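Side-chain contacts in DNA polymerase (Pyrobaculum calidifontis, PDB 5MDN), which probably catalyses template-directed DNA synthesis, adding deoxyribonucleotides from their triphosphates to a growing DNA strand as a family B polymerase: residues 18-23 and 139-144; 117-120 and 124-127; 455-460 and 534-539. One frame throughout, in Å; residues are numbered along the deposited sequence.

Interaction 1: 18-23 and 139-144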
loop_
_atom_site.group_PDB
_atom_site.type_symbol
_atom_site.label_atom_id
_atom_site.label_comp_id
_atom_site.label_asym_id
_atom_site.label_seq_id
_atom_site.Cartn_x
_atom_site.Cartn_y
_atom_site.Cartn_z
ATOM N N GLU A 18 21.764 5.317 -20.383
ATOM C CA GLU A 18 22.744 5.268 -19.307
ATOM C C GLU A 18 22.019 5.090 -17.980
ATOM O O GLU A 18 21.196 5.932 -17.605
ATOM C CB GLU A 18 23.585 6.546 -19.316
ATOM C CG GLU A 18 24.605 6.641 -18.225
ATOM C CD GLU A 18 25.414 7.920 -18.301
ATOM O OE1 GLU A 18 26.084 8.140 -19.334
ATOM O OE2 GLU A 18 25.382 8.707 -17.332
ATOM N N VAL A 19 22.332 4.007 -17.266
ATOM C CA VAL A 19 21.680 3.688 -15.997
ATOM C C VAL A 19 22.482 4.287 -14.849
ATOM O O VAL A 19 23.707 4.130 -14.785
ATOM C CB VAL A 19 21.534 2.166 -15.822
ATOM C CG1 VAL A 19 20.798 1.847 -14.531
ATOM C CG2 VAL A 19 20.821 1.560 -17.014
ATOM N N ARG A 20 21.790 4.970 -13.939
ATOM C CA ARG A 20 22.394 5.533 -12.740
ATOM C C ARG A 20 21.784 4.892 -11.500
ATOM O O ARG A 20 20.571 4.665 -11.439
ATOM C CB ARG A 20 22.198 7.051 -12.685
ATOM C CG ARG A 20 22.680 7.787 -13.922
ATOM C CD ARG A 20 23.029 9.230 -13.594
ATOM N NE ARG A 20 23.626 9.921 -14.732
ATOM C CZ ARG A 20 22.941 10.661 -15.598
ATOM N NH1 ARG A 20 21.632 10.809 -15.456
ATOM N NH2 ARG A 20 23.565 11.253 -16.607
ATOM N N VAL A 21 22.631 4.598 -10.513
ATOM C CA VAL A 21 22.200 4.032 -9.238
ATOM C C VAL A 21 22.842 4.845 -8.122
ATOM O O VAL A 21 24.073 4.937 -8.047
ATOM C CB VAL A 21 22.568 2.544 -9.101
ATOM C CG1 VAL A 21 21.804 1.919 -7.946
ATOM C CG2 VAL A 21 22.289 1.792 -10.396
ATOM N N PHE A 22 22.014 5.436 -7.263
ATOM C CA PHE A 22 22.477 6.256 -6.151
ATOM C C PHE A 22 22.452 5.442 -4.861
ATOM O O PHE A 22 21.500 4.698 -4.606
ATOM C CB PHE A 22 21.605 7.506 -5.998
ATOM C CG PHE A 22 21.508 8.341 -7.248
ATOM C CD1 PHE A 22 20.597 8.025 -8.243
ATOM C CD2 PHE A 22 22.326 9.446 -7.424
ATOM C CE1 PHE A 22 20.504 8.790 -9.392
ATOM C CE2 PHE A 22 22.239 10.215 -8.571
ATOM C CZ PHE A 22 21.325 9.887 -9.555
ATOM N N GLY A 23 23.489 5.593 -4.048
ATOM C CA GLY A 23 23.592 4.793 -2.846
ATOM C C GLY A 23 24.634 5.310 -1.879
ATOM O O GLY A 23 25.091 6.449 -1.982
ATOM N N GLY A 139 35.599 10.667 -11.694
ATOM C CA GLY A 139 35.195 12.034 -11.425
ATOM C C GLY A 139 33.813 12.140 -10.807
ATOM O O GLY A 139 33.139 11.156 -10.517
ATOM N N LYS A 140 33.408 13.385 -10.581
ATOM C CA LYS A 140 32.126 13.701 -9.972
ATOM C C LYS A 140 31.004 13.741 -11.013
ATOM O O LYS A 140 31.237 13.818 -12.223
ATOM C CB LYS A 140 32.219 15.040 -9.241
ATOM C CG LYS A 140 33.225 15.019 -8.098
ATOM C CD LYS A 140 33.375 16.375 -7.427
ATOM C CE LYS A 140 32.187 16.702 -6.540
ATOM N NZ LYS A 140 32.454 17.913 -5.712
ATOM N N LEU A 141 29.769 13.692 -10.515
ATOM C CA LEU A 141 28.572 13.998 -11.297
ATOM C C LEU A 141 27.765 14.970 -10.441
ATOM O O LEU A 141 27.113 14.562 -9.476
ATOM C CB LEU A 141 27.769 12.745 -11.638
ATOM C CG LEU A 141 26.337 12.971 -12.141
ATOM C CD1 LEU A 141 26.316 13.872 -13.369
ATOM C CD2 LEU A 141 25.653 11.645 -12.436
ATOM N N GLY A 142 27.814 16.252 -10.789
ATOM C CA GLY A 142 27.310 17.277 -9.910
ATOM C C GLY A 142 28.138 17.313 -8.641
ATOM O O GLY A 142 29.371 17.374 -8.683
ATOM N N PRO A 143 27.476 17.263 -7.482
ATOM C CA PRO A 143 28.221 17.186 -6.217
ATOM C C PRO A 143 28.643 15.777 -5.837
ATOM O O PRO A 143 29.513 15.628 -4.969
ATOM C CB PRO A 143 27.231 17.760 -5.195
ATOM C CG PRO A 143 25.892 17.418 -5.759
ATOM C CD PRO A 143 26.024 17.403 -7.266
ATOM N N LEU A 144 28.057 14.745 -6.450
ATOM C CA LEU A 144 28.232 13.347 -6.070
ATOM C C LEU A 144 29.418 12.729 -6.804
ATOM O O LEU A 144 29.613 12.987 -7.996
ATOM C CB LEU A 144 26.974 12.541 -6.382
ATOM C CG LEU A 144 25.656 13.027 -5.780
ATOM C CD1 LEU A 144 24.483 12.338 -6.457
ATOM C CD2 LEU A 144 25.639 12.780 -4.282
#
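Two side chains on strand 18-23, Arg20 and Phe22, leave the backbone with CG anti to the carbonyl carbon (chi1 -54° and -55°) and meet leucines at the hairpin end of residues 139-144. Leu141 reaches Arg20 with CG anti to the backbone N (chi1 165°), which carries CD2 to the arginine. The Leu141 methyl CD2 touches Arg20 at NE (3.5 Å), and the adjoining CD is almost as near. The arginine chain, extended from CG to NE, runs across the leucine at about a right angle. Two residues further along the strand, Leu144 CD1 lies at the edge of the Phe22 ring, in its plane, 3.7 Å from Phe22 CD2. The leucines bracket a type II' turn from Leu141 to Leu144, which links strands 131-141 and 144-155; Gly142 takes the positive phi in it. Leu144 N donates to Leu141 O (3.2 Å), and Leu141 N donates to Leu144 O.

Between strands 17-24 and 131-141 of one mixed sheet lie strands 30-35 and 144-155; Leu144, which starts the latter, faces Phe22 across strand 30-35 alone. Val32 of that strand touches Arg20, Phe22 and Leu144 alike. Phe22 is buried, its side chain about 4 Å from that of the magnesium ligand Asp7.

No hydrogen bond crosses the contact. Arg20 NH2 forms a salt bridge with Glu18 OE2 (3.2 Å), and Glu18 OE1 is paired with Arg36. The contact itself is van der Waals packing: methyl on methylene and guanidinium NE at Arg20, methyl on ring edge at Phe22, with the arginine's charge paired to Glu18.

Interaction 2: 117-120 and 124-127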
loop_
_atom_site.group_PDB
_atom_site.type_symbol
_atom_site.label_atom_id
_atom_site.label_comp_id
_atom_site.label_asym_id
_atom_site.label_seq_id
_atom_site.Cartn_x
_atom_site.Cartn_y
_atom_site.Cartn_z
ATOM N N MET A 117 14.435 -1.171 -13.978
ATOM C CA MET A 117 14.161 -2.438 -13.306
ATOM C C MET A 117 14.757 -3.611 -14.077
ATOM O O MET A 117 15.231 -4.579 -13.472
ATOM C CB MET A 117 12.657 -2.630 -13.122
ATOM C CG MET A 117 12.028 -1.723 -12.079
ATOM S SD MET A 117 12.714 -1.965 -10.432
ATOM C CE MET A 117 12.349 -3.697 -10.164
ATOM N N ARG A 118 14.724 -3.542 -15.410
ATOM C CA ARG A 118 15.396 -4.540 -16.238
ATOM C C ARG A 118 16.872 -4.652 -15.874
ATOM O O ARG A 118 17.415 -5.757 -15.761
ATOM C CB ARG A 118 15.233 -4.175 -17.714
ATOM C CG ARG A 118 15.806 -5.183 -18.697
ATOM C CD ARG A 118 14.843 -6.331 -18.963
ATOM N NE ARG A 118 15.023 -7.439 -18.036
ATOM C CZ ARG A 118 14.283 -8.542 -18.047
ATOM N NH1 ARG A 118 13.313 -8.681 -18.939
ATOM N NH2 ARG A 118 14.512 -9.506 -17.166
ATOM N N TYR A 119 17.540 -3.510 -15.698
ATOM C CA TYR A 119 18.965 -3.514 -15.382
ATOM C C TYR A 119 19.238 -4.192 -14.045
ATOM O O TYR A 119 20.115 -5.058 -13.942
ATOM C CB TYR A 119 19.505 -2.084 -15.379
ATOM C CG TYR A 119 20.965 -1.988 -15.004
ATOM C CD1 TYR A 119 21.959 -2.168 -15.956
ATOM C CD2 TYR A 119 21.349 -1.714 -13.698
ATOM C CE1 TYR A 119 23.296 -2.082 -15.615
ATOM C CE2 TYR A 119 22.679 -1.628 -13.348
ATOM C CZ TYR A 119 23.650 -1.812 -14.311
ATOM O OH TYR A 119 24.978 -1.725 -13.964
ATOM N N MET A 120 18.505 -3.802 -13.000
ATOM C CA MET A 120 18.773 -4.345 -11.671
ATOM C C MET A 120 18.459 -5.834 -11.609
ATOM O O MET A 120 19.150 -6.590 -10.917
ATOM C CB MET A 120 17.988 -3.572 -10.612
ATOM C CG MET A 120 18.466 -2.137 -10.430
ATOM S SD MET A 120 17.745 -1.296 -9.005
ATOM C CE MET A 120 16.003 -1.569 -9.292
ATOM N N GLY A 124 21.494 -8.271 -11.078
ATOM C CA GLY A 124 21.393 -8.686 -9.693
ATOM C C GLY A 124 21.553 -7.568 -8.689
ATOM O O GLY A 124 21.990 -7.815 -7.561
ATOM N N VAL A 125 21.208 -6.340 -9.066
ATOM C CA VAL A 125 21.263 -5.212 -8.143
ATOM C C VAL A 125 20.025 -5.256 -7.259
ATOM O O VAL A 125 18.895 -5.156 -7.748
ATOM C CB VAL A 125 21.353 -3.880 -8.899
ATOM C CG1 VAL A 125 21.476 -2.721 -7.920
ATOM C CG2 VAL A 125 22.515 -3.895 -9.875
ATOM N N VAL A 126 20.234 -5.400 -5.958
ATOM C CA VAL A 126 19.148 -5.480 -4.986
ATOM C C VAL A 126 19.112 -4.167 -4.210
ATOM O O VAL A 126 20.119 -3.788 -3.596
ATOM C CB VAL A 126 19.312 -6.688 -4.045
ATOM C CG1 VAL A 126 18.977 -7.975 -4.786
ATOM C CG2 VAL A 126 20.730 -6.766 -3.489
ATOM N N PRO A 127 18.001 -3.433 -4.229
ATOM C CA PRO A 127 17.939 -2.171 -3.484
ATOM C C PRO A 127 17.867 -2.419 -1.987
ATOM O O PRO A 127 17.385 -3.457 -1.527
ATOM C CB PRO A 127 16.656 -1.513 -4.006
ATOM C CG PRO A 127 15.811 -2.646 -4.463
ATOM C CD PRO A 127 16.741 -3.734 -4.930
#
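The carbonyl oxygen of Met120 accepts the backbone N-H of Val125 at 2.8 Å (Val125 N to Met120 O), the bond that closes a Schellman motif at the end of helix 115-123. The N-H reaches a lone pair in the carbonyl plane, although the bond is bent, with 131° at the hydrogen. Gly124 is the C-prime residue: its positive phi, 73°, turns the chain out of the helix, and its own N pairs with Ile121 O to complete the motif.

The turn folds Val125 back against the helix. Its CB sits 3.7 Å from Met120 CG, and CG1 faces CG and SD of the same methionine, whose chain crosses the valine at about a right angle. With Met120 CG anti to its carbonyl carbon (chi1 -68°), the thioether runs past this branch instead of away from it. The other branch, CG2, approaches Tyr119 CE2 obliquely at 4.2 Å. An alanine in place of Val125 would keep the backbone bond but is likely to open a gap between Met120 SD and Tyr119 CE2, where both methyl contacts would be lost.

Beyond the motif, Tyr119 OH is hydrogen-bonded to Trp152 NE1 and to Asp35 OD2, which tie the helix to strands 144-155 and 30-35. Arg380 touches Met120 and donates from NH1 to Val125 O, so the residue after the C-prime glycine also joins this end to helix 370-384. That same Val125 O lies 3.4 Å from Met120 CB.

Interaction 3: 455-460 and 534-539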
loop_
_atom_site.group_PDB
_atom_site.type_symbol
_atom_site.label_atom_id
_atom_site.label_comp_id
_atom_site.label_asym_id
_atom_site.label_seq_id
_atom_site.Cartn_x
_atom_site.Cartn_y
_atom_site.Cartn_z
ATOM N N PRO A 455 -7.921 -32.547 -4.072
ATOM C CA PRO A 455 -9.206 -33.051 -3.567
ATOM C C PRO A 455 -10.394 -32.374 -4.245
ATOM O O PRO A 455 -10.316 -31.227 -4.690
ATOM C CB PRO A 455 -9.146 -32.739 -2.067
ATOM C CG PRO A 455 -8.092 -31.676 -1.921
ATOM C CD PRO A 455 -7.090 -31.979 -2.999
ATOM N N GLU A 456 -11.510 -33.104 -4.272
ATOM C CA GLU A 456 -12.458 -33.209 -5.375
ATOM C C GLU A 456 -12.642 -31.984 -6.271
ATOM O O GLU A 456 -13.764 -31.646 -6.661
ATOM C CB GLU A 456 -13.807 -33.661 -4.812
ATOM C CG GLU A 456 -14.726 -34.345 -5.830
ATOM C CD GLU A 456 -16.020 -34.867 -5.220
ATOM O OE1 GLU A 456 -16.127 -34.939 -3.975
ATOM O OE2 GLU A 456 -16.942 -35.184 -5.999
ATOM N N VAL A 457 -11.568 -31.262 -6.555
ATOM C CA VAL A 457 -11.628 -30.399 -7.722
ATOM C C VAL A 457 -11.082 -31.178 -8.909
ATOM O O VAL A 457 -11.445 -30.906 -10.058
ATOM C CB VAL A 457 -10.899 -29.062 -7.513
ATOM C CG1 VAL A 457 -9.416 -29.264 -7.473
ATOM C CG2 VAL A 457 -11.297 -28.101 -8.615
ATOM N N GLY A 458 -10.233 -32.170 -8.629
ATOM C CA GLY A 458 -9.778 -33.145 -9.597
ATOM C C GLY A 458 -8.712 -32.682 -10.559
ATOM O O GLY A 458 -8.535 -33.303 -11.612
ATOM N N HIS A 459 -7.986 -31.616 -10.238
ATOM C CA HIS A 459 -6.871 -31.210 -11.079
ATOM C C HIS A 459 -5.615 -32.006 -10.735
ATOM O O HIS A 459 -5.402 -32.410 -9.589
ATOM C CB HIS A 459 -6.609 -29.711 -10.938
ATOM C CG HIS A 459 -7.776 -28.862 -11.333
ATOM N ND1 HIS A 459 -8.454 -29.034 -12.521
ATOM C CD2 HIS A 459 -8.391 -27.841 -10.693
ATOM C CE1 HIS A 459 -9.435 -28.153 -12.596
ATOM N NE2 HIS A 459 -9.418 -27.417 -11.500
ATOM N N ARG A 460 -4.776 -32.225 -11.746
ATOM C CA ARG A 460 -3.624 -33.110 -11.633
ATOM C C ARG A 460 -2.334 -32.327 -11.834
ATOM O O ARG A 460 -2.257 -31.445 -12.694
ATOM C CB ARG A 460 -3.703 -34.251 -12.646
ATOM C CG ARG A 460 -4.786 -34.076 -13.685
ATOM C CD ARG A 460 -4.939 -35.347 -14.491
ATOM N NE ARG A 460 -3.655 -35.810 -15.006
ATOM C CZ ARG A 460 -3.387 -37.071 -15.334
ATOM N NH1 ARG A 460 -4.315 -38.010 -15.205
ATOM N NH2 ARG A 460 -2.186 -37.390 -15.797
ATOM N N VAL A 534 -5.304 -24.946 -4.814
ATOM C CA VAL A 534 -4.794 -24.481 -3.527
ATOM C C VAL A 534 -5.932 -24.317 -2.526
ATOM O O VAL A 534 -5.798 -24.683 -1.352
ATOM C CB VAL A 534 -3.999 -23.174 -3.707
ATOM C CG1 VAL A 534 -3.551 -22.633 -2.358
ATOM C CG2 VAL A 534 -2.794 -23.405 -4.601
ATOM N N THR A 535 -7.066 -23.765 -2.969
ATOM C CA THR A 535 -8.213 -23.609 -2.078
ATOM C C THR A 535 -8.744 -24.960 -1.616
ATOM O O THR A 535 -9.062 -25.139 -0.433
ATOM C CB THR A 535 -9.324 -22.820 -2.772
ATOM O OG1 THR A 535 -9.855 -23.591 -3.856
ATOM C CG2 THR A 535 -8.792 -21.505 -3.308
ATOM N N ALA A 536 -8.852 -25.923 -2.536
ATOM C CA ALA A 536 -9.441 -27.212 -2.192
ATOM C C ALA A 536 -8.580 -27.959 -1.184
ATOM O O ALA A 536 -9.103 -28.560 -0.238
ATOM C CB ALA A 536 -9.646 -28.052 -3.452
ATOM N N PHE A 537 -7.257 -27.940 -1.371
ATOM C CA PHE A 537 -6.366 -28.441 -0.331
ATOM C C PHE A 537 -6.539 -27.651 0.959
ATOM O O PHE A 537 -6.559 -28.230 2.050
ATOM C CB PHE A 537 -4.911 -28.385 -0.799
ATOM C CG PHE A 537 -4.473 -29.591 -1.584
ATOM C CD1 PHE A 537 -4.270 -30.808 -0.952
ATOM C CD2 PHE A 537 -4.241 -29.503 -2.948
ATOM C CE1 PHE A 537 -3.857 -31.919 -1.667
ATOM C CE2 PHE A 537 -3.829 -30.610 -3.668
ATOM C CZ PHE A 537 -3.635 -31.819 -3.027
ATOM N N ALA A 538 -6.682 -26.327 0.848
ATOM C CA ALA A 538 -6.813 -25.483 2.033
ATOM C C ALA A 538 -8.110 -25.767 2.777
ATOM O O ALA A 538 -8.117 -25.869 4.011
ATOM C CB ALA A 538 -6.735 -24.010 1.639
ATOM N N ARG A 539 -9.222 -25.879 2.049
ATOM C CA ARG A 539 -10.503 -26.146 2.691
ATOM C C ARG A 539 -10.498 -27.498 3.396
ATOM O O ARG A 539 -11.057 -27.638 4.490
ATOM C CB ARG A 539 -11.626 -26.077 1.655
ATOM C CG ARG A 539 -13.011 -26.373 2.206
ATOM C CD ARG A 539 -14.060 -26.360 1.104
ATOM N NE ARG A 539 -14.149 -25.059 0.447
ATOM C CZ ARG A 539 -14.929 -24.066 0.861
ATOM N NH1 ARG A 539 -15.692 -24.223 1.934
ATOM N NH2 ARG A 539 -14.946 -22.915 0.204
#
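One face of the Phe537 ring carries Pro455 CD, which stands over its centre in a CH-pi contact between the loop 455-460 and helix 528-551. This long helix leads into the antiparallel hairpin 556-560/563-567 of the polymerase sheet, probably the palm as in other family B polymerases. CD is 3.4 Å from the ring centroid and only 8° off the ring normal, so it faces the whole pi cloud rather than one bond; CZ and CE1 are the nearest ring atoms. The pyrrolidine and the phenyl side chains cross at about a right angle, and Pro455 CG hangs over the CG and CD1 side of the ring. Phe537 also stacks with the ring of Tyr432, while Ile428 of helix 424-431 and Ala454 touch it. These neighbours make the aromatic a buried junction between the helices and the loop.

Phe537 leaves its helix with CG anti to the carbonyl carbon (chi1 -86°), and this torsion sends the ring outward and back toward the helix N-terminus, where one face meets the proline. Next to it, Ala536 points its methyl toward the loop. Ala536 CB meets the Pro455 carbonyl O at 3.5 Å and lies 4.2 Å from Pro455 CG. The proline ring thus straddles two consecutive helix residues, with CD on the aromatic and CG by the backbone carbonyl of Ala536.

No hydrogen bond joins the two segments, and the contact lies far from the magnesium ligands Asp7 and Asp363. About one turn earlier on the helix, Glu532 OE1 and His459 NE2 form a weak hydrogen bond, giving the loop a second attachment. At the outer margin Val457, which also touches Ser533, sets its CG1 methyl 4.2 Å from Ala536 CB.

Overall arrangement
Interactions 1 and 2 are neighbours, their centres 16 Å apart, and touch where Val19 CG1 packs 3.7 Å from Tyr119 CD2. Helix 115-123 of interaction 2 is followed in the chain by strand 131-141 of interaction 1, so the helix ending falls within the long excursion between segments 18-23 and 139-144. Both lie near the magnesium ion held by Asp7 and Asp363: the Phe22 side chain is about 8 Å from the metal and that of Met120 about 9 Å. Interaction 3 stands apart, on the helix that runs into the probable palm sheet, its centre 52 Å from that of interaction 1 and 37 Å from that of interaction 2.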